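PDB 6RJ1: Mgp-operon protein 3 from Mycoplasma pneumoniae, which probably serves in cell adhesion as the extracellular part of a membrane-bound, immunodominant adhesin, P40/P90, of this human pathogen. Local coordinates for residues T768-T780 against S841-D853. Residues are numbered along the deposited sequence; the frame is centred on the assembly and turned at random.
Sequences TDGFANSLLNFGT and SAESAVDLTTLKD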
loop_
_atom_site.group_PDB
_atom_site.type_symbol
_atom_site.label_atom_id
_atom_site.label_comp_id
_atom_site.label_asym_id
_atom_site.label_seq_id
_atom_site.Cartn_x
_atom_site.Cartn_y
_atom_site.Cartn_z
ATOM N N THR A 768 -15.366 12.144 0.989
ATOM C CA THR A 768 -14.941 13.257 1.844
ATOM C C THR A 768 -13.857 12.797 2.829
ATOM O O THR A 768 -13.640 13.450 3.849
ATOM C CB THR A 768 -16.160 13.861 2.573
ATOM O OG1 THR A 768 -16.881 12.818 3.235
ATOM C CG2 THR A 768 -17.086 14.641 1.641
ATOM N N ASP A 769 -13.179 11.679 2.523
ATOM C CA ASP A 769 -12.160 11.072 3.381
ATOM C C ASP A 769 -10.711 11.471 3.023
ATOM O O ASP A 769 -9.752 10.798 3.421
ATOM C CB ASP A 769 -12.338 9.546 3.411
ATOM C CG ASP A 769 -12.158 8.818 2.083
ATOM O OD1 ASP A 769 -12.280 9.470 1.017
ATOM O OD2 ASP A 769 -11.912 7.598 2.109
ATOM N N GLY A 770 -10.574 12.594 2.325
ATOM C CA GLY A 770 -9.279 13.151 1.955
ATOM C C GLY A 770 -8.737 12.788 0.590
ATOM O O GLY A 770 -7.575 13.080 0.310
ATOM N N PHE A 771 -9.561 12.167 -0.274
ATOM C CA PHE A 771 -9.136 11.773 -1.616
ATOM C C PHE A 771 -10.085 12.290 -2.678
ATOM O O PHE A 771 -11.294 12.117 -2.540
ATOM C CB PHE A 771 -9.035 10.248 -1.728
ATOM C CG PHE A 771 -8.056 9.582 -0.791
ATOM C CD1 PHE A 771 -6.697 9.551 -1.085
ATOM C CD2 PHE A 771 -8.502 8.913 0.341
ATOM C CE1 PHE A 771 -5.797 8.887 -0.246
ATOM C CE2 PHE A 771 -7.602 8.256 1.187
ATOM C CZ PHE A 771 -6.257 8.236 0.880
ATOM N N ALA A 772 -9.540 12.888 -3.760
ATOM C CA ALA A 772 -10.323 13.392 -4.893
ATOM C C ALA A 772 -10.883 12.232 -5.724
ATOM O O ALA A 772 -11.844 12.429 -6.470
ATOM C CB ALA A 772 -9.472 14.300 -5.763
ATOM N N ASN A 773 -10.280 11.030 -5.599
ATOM C CA ASN A 773 -10.717 9.817 -6.288
ATOM C C ASN A 773 -11.620 8.975 -5.376
ATOM O O ASN A 773 -11.515 9.066 -4.152
ATOM C CB ASN A 773 -9.507 8.998 -6.772
ATOM C CG ASN A 773 -8.963 8.028 -5.751
ATOM O OD1 ASN A 773 -9.387 6.872 -5.677
ATOM N ND2 ASN A 773 -8.025 8.476 -4.933
ATOM N N SER A 774 -12.476 8.131 -5.983
ATOM C CA SER A 774 -13.387 7.202 -5.294
ATOM C C SER A 774 -13.181 5.804 -5.883
ATOM O O SER A 774 -14.111 4.993 -5.922
ATOM C CB SER A 774 -14.837 7.647 -5.488
ATOM O OG SER A 774 -15.167 7.650 -6.866
ATOM N N LEU A 775 -11.946 5.542 -6.342
ATOM C CA LEU A 775 -11.549 4.346 -7.062
ATOM C C LEU A 775 -10.554 3.478 -6.311
ATOM O O LEU A 775 -10.645 2.249 -6.383
ATOM C CB LEU A 775 -10.906 4.819 -8.386
ATOM C CG LEU A 775 -11.125 4.080 -9.724
ATOM C CD1 LEU A 775 -9.809 3.712 -10.350
ATOM C CD2 LEU A 775 -12.052 2.892 -9.624
ATOM N N LEU A 776 -9.571 4.107 -5.648
ATOM C CA LEU A 776 -8.479 3.398 -4.989
ATOM C C LEU A 776 -8.644 3.286 -3.503
ATOM O O LEU A 776 -8.945 4.280 -2.835
ATOM C CB LEU A 776 -7.119 4.045 -5.326
ATOM C CG LEU A 776 -6.891 4.458 -6.778
ATOM C CD1 LEU A 776 -5.711 5.371 -6.898
ATOM C CD2 LEU A 776 -6.756 3.253 -7.698
ATOM N N ASN A 777 -8.435 2.074 -2.977
ATOM C CA ASN A 777 -8.511 1.844 -1.545
ATOM C C ASN A 777 -7.190 2.203 -0.872
ATOM O O ASN A 777 -6.142 2.215 -1.513
ATOM C CB ASN A 777 -8.982 0.433 -1.204
ATOM C CG ASN A 777 -9.746 0.368 0.098
ATOM O OD1 ASN A 777 -9.795 1.315 0.884
ATOM N ND2 ASN A 777 -10.362 -0.757 0.366
ATOM N N PHE A 778 -7.258 2.546 0.408
ATOM C CA PHE A 778 -6.105 2.959 1.195
ATOM C C PHE A 778 -6.254 2.392 2.603
ATOM O O PHE A 778 -7.356 2.340 3.126
ATOM C CB PHE A 778 -6.032 4.498 1.182
ATOM C CG PHE A 778 -5.194 5.166 2.241
ATOM C CD1 PHE A 778 -3.830 5.344 2.060
ATOM C CD2 PHE A 778 -5.778 5.684 3.385
ATOM C CE1 PHE A 778 -3.060 5.995 3.022
ATOM C CE2 PHE A 778 -5.004 6.333 4.347
ATOM C CZ PHE A 778 -3.650 6.484 4.157
ATOM N N GLY A 779 -5.148 1.958 3.181
ATOM C CA GLY A 779 -5.115 1.382 4.518
ATOM C C GLY A 779 -4.058 2.030 5.375
ATOM O O GLY A 779 -2.936 2.235 4.918
ATOM N N THR A 780 -4.411 2.358 6.623
ATOM C CA THR A 780 -3.525 3.047 7.557
ATOM C C THR A 780 -3.782 2.651 9.016
ATOM O O THR A 780 -4.877 2.200 9.362
ATOM C CB THR A 780 -3.655 4.591 7.344
ATOM O OG1 THR A 780 -2.636 5.285 8.062
ATOM C CG2 THR A 780 -5.027 5.138 7.744
ATOM N N SER A 841 -21.281 8.026 8.389
ATOM C CA SER A 841 -21.056 9.260 7.637
ATOM C C SER A 841 -20.102 10.225 8.360
ATOM O O SER A 841 -19.298 10.891 7.703
ATOM C CB SER A 841 -22.388 9.950 7.361
ATOM O OG SER A 841 -22.289 10.820 6.247
ATOM N N ALA A 842 -20.186 10.276 9.705
ATOM C CA ALA A 842 -19.364 11.130 10.562
ATOM C C ALA A 842 -17.877 10.784 10.494
ATOM O O ALA A 842 -17.030 11.684 10.580
ATOM C CB ALA A 842 -19.854 11.049 11.998
ATOM N N GLU A 843 -17.564 9.485 10.354
ATOM C CA GLU A 843 -16.189 8.976 10.272
ATOM C C GLU A 843 -15.688 8.923 8.837
ATOM O O GLU A 843 -14.482 8.897 8.623
ATOM C CB GLU A 843 -16.001 7.630 11.004
ATOM C CG GLU A 843 -17.271 6.825 11.244
ATOM C CD GLU A 843 -18.159 7.175 12.424
ATOM O OE1 GLU A 843 -19.303 6.667 12.460
ATOM O OE2 GLU A 843 -17.722 7.947 13.309
ATOM N N SER A 844 -16.612 8.947 7.857
ATOM C CA SER A 844 -16.313 8.992 6.422
ATOM C C SER A 844 -15.898 10.421 6.043
ATOM O O SER A 844 -15.387 10.646 4.951
ATOM C CB SER A 844 -17.536 8.578 5.605
ATOM O OG SER A 844 -17.858 7.209 5.788
ATOM N N ALA A 845 -16.140 11.383 6.948
ATOM C CA ALA A 845 -15.812 12.797 6.782
ATOM C C ALA A 845 -14.375 13.084 7.228
ATOM O O ALA A 845 -13.839 14.147 6.906
ATOM C CB ALA A 845 -16.793 13.649 7.579
ATOM N N VAL A 846 -13.761 12.133 7.970
ATOM C CA VAL A 846 -12.391 12.184 8.497
ATOM C C VAL A 846 -11.380 11.895 7.380
ATOM O O VAL A 846 -11.513 10.890 6.678
ATOM C CB VAL A 846 -12.212 11.187 9.681
ATOM C CG1 VAL A 846 -10.791 11.202 10.228
ATOM C CG2 VAL A 846 -13.219 11.453 10.797
ATOM N N ASP A 847 -10.348 12.758 7.258
ATOM C CA ASP A 847 -9.246 12.619 6.293
ATOM C C ASP A 847 -8.317 11.522 6.785
ATOM O O ASP A 847 -7.605 11.717 7.770
ATOM C CB ASP A 847 -8.477 13.945 6.163
ATOM C CG ASP A 847 -7.611 14.071 4.932
ATOM O OD1 ASP A 847 -7.014 13.051 4.515
ATOM O OD2 ASP A 847 -7.524 15.187 4.385
ATOM N N LEU A 848 -8.331 10.365 6.110
ATOM C CA LEU A 848 -7.512 9.218 6.508
ATOM C C LEU A 848 -5.999 9.415 6.275
ATOM O O LEU A 848 -5.202 8.670 6.842
ATOM C CB LEU A 848 -8.006 7.917 5.845
ATOM C CG LEU A 848 -9.404 7.438 6.212
ATOM C CD1 LEU A 848 -9.800 6.221 5.370
ATOM C CD2 LEU A 848 -9.534 7.138 7.712
ATOM N N THR A 849 -5.609 10.422 5.466
ATOM C CA THR A 849 -4.196 10.711 5.180
ATOM C C THR A 849 -3.556 11.532 6.309
ATOM O O THR A 849 -2.332 11.673 6.336
ATOM C CB THR A 849 -4.036 11.443 3.825
ATOM O OG1 THR A 849 -4.397 12.829 3.950
ATOM C CG2 THR A 849 -4.809 10.793 2.695
ATOM N N THR A 850 -4.382 12.096 7.215
ATOM C CA THR A 850 -3.924 12.975 8.295
ATOM C C THR A 850 -3.687 12.272 9.640
ATOM O O THR A 850 -3.484 12.959 10.645
ATOM C CB THR A 850 -4.876 14.159 8.456
ATOM O OG1 THR A 850 -6.163 13.688 8.841
ATOM C CG2 THR A 850 -4.958 15.025 7.214
ATOM N N LEU A 851 -3.685 10.923 9.662
ATOM C CA LEU A 851 -3.469 10.164 10.892
ATOM C C LEU A 851 -2.133 10.505 11.529
ATOM O O LEU A 851 -1.086 10.369 10.893
ATOM C CB LEU A 851 -3.611 8.648 10.665
ATOM C CG LEU A 851 -3.336 7.759 11.888
ATOM C CD1 LEU A 851 -4.543 7.662 12.795
ATOM C CD2 LEU A 851 -2.908 6.404 11.466
ATOM N N LYS A 852 -2.172 10.987 12.775
ATOM C CA LYS A 852 -0.938 11.342 13.452
ATOM C C LYS A 852 -0.563 10.307 14.514
ATOM O O LYS A 852 0.629 10.084 14.730
ATOM C CB LYS A 852 -0.970 12.794 13.977
ATOM C CG LYS A 852 -1.207 12.987 15.464
ATOM C CD LYS A 852 -0.071 13.787 16.072
ATOM C CE LYS A 852 -0.454 14.476 17.355
ATOM N NZ LYS A 852 0.565 15.490 17.742
ATOM N N ASP A 853 -1.553 9.636 15.131
ATOM C CA ASP A 853 -1.251 8.664 16.176
ATOM C C ASP A 853 -2.281 7.549 16.345
ATOM O O ASP A 853 -3.475 7.758 16.127
ATOM C CB ASP A 853 -1.041 9.406 17.515
ATOM C CG ASP A 853 -0.820 8.503 18.706
ATOM O OD1 ASP A 853 0.281 7.896 18.801
ATOM O OD2 ASP A 853 -1.753 8.373 19.527
HETATM O O HOH W 1 -16.160 9.671 2.017
HETATM O O HOH W 2 -2.692 8.022 7.251
#
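Phe778 lies alongside Leu848, the two side chains running in opposite directions. CE2 of Phe778 comes 3.7 Å from CB of Leu848, and the ring's edge is turned toward the carbonyl O of Leu848. That same O accepts from water 2, which also donates to OG1 of Thr780, a hydroxyl bonded further to Asp471. CZ of Phe771 sits over one face of the Phe778 ring, toward that ring's rim. CG2 of Thr849 approaches the CZ and CE1 end of the Phe771 ring obliquely, 3.5 Å from CZ.

The contact joins the loops before, and the first residues of, strands 779-786 and 851-857, which belong to two different antiparallel sheets. The backbone bond here runs from Leu848 N to Asp769 O (3.1 Å). Asp847 forms an Asx turn: its CG stands anti to the backbone N (chi1 -162°), and OD1 accepts from both N and OG1 of Thr849, reached from one face of the carboxylate. This carboxylate packs against Gly770, OD1 lying 3.4 Å from CA; the positive phi there (95°) suits glycine. Asp769 sends its carboxylate past Leu848 to a salt bridge with Arg806, while Thr768 OG1 donates to Ser844 O at 3.1 Å.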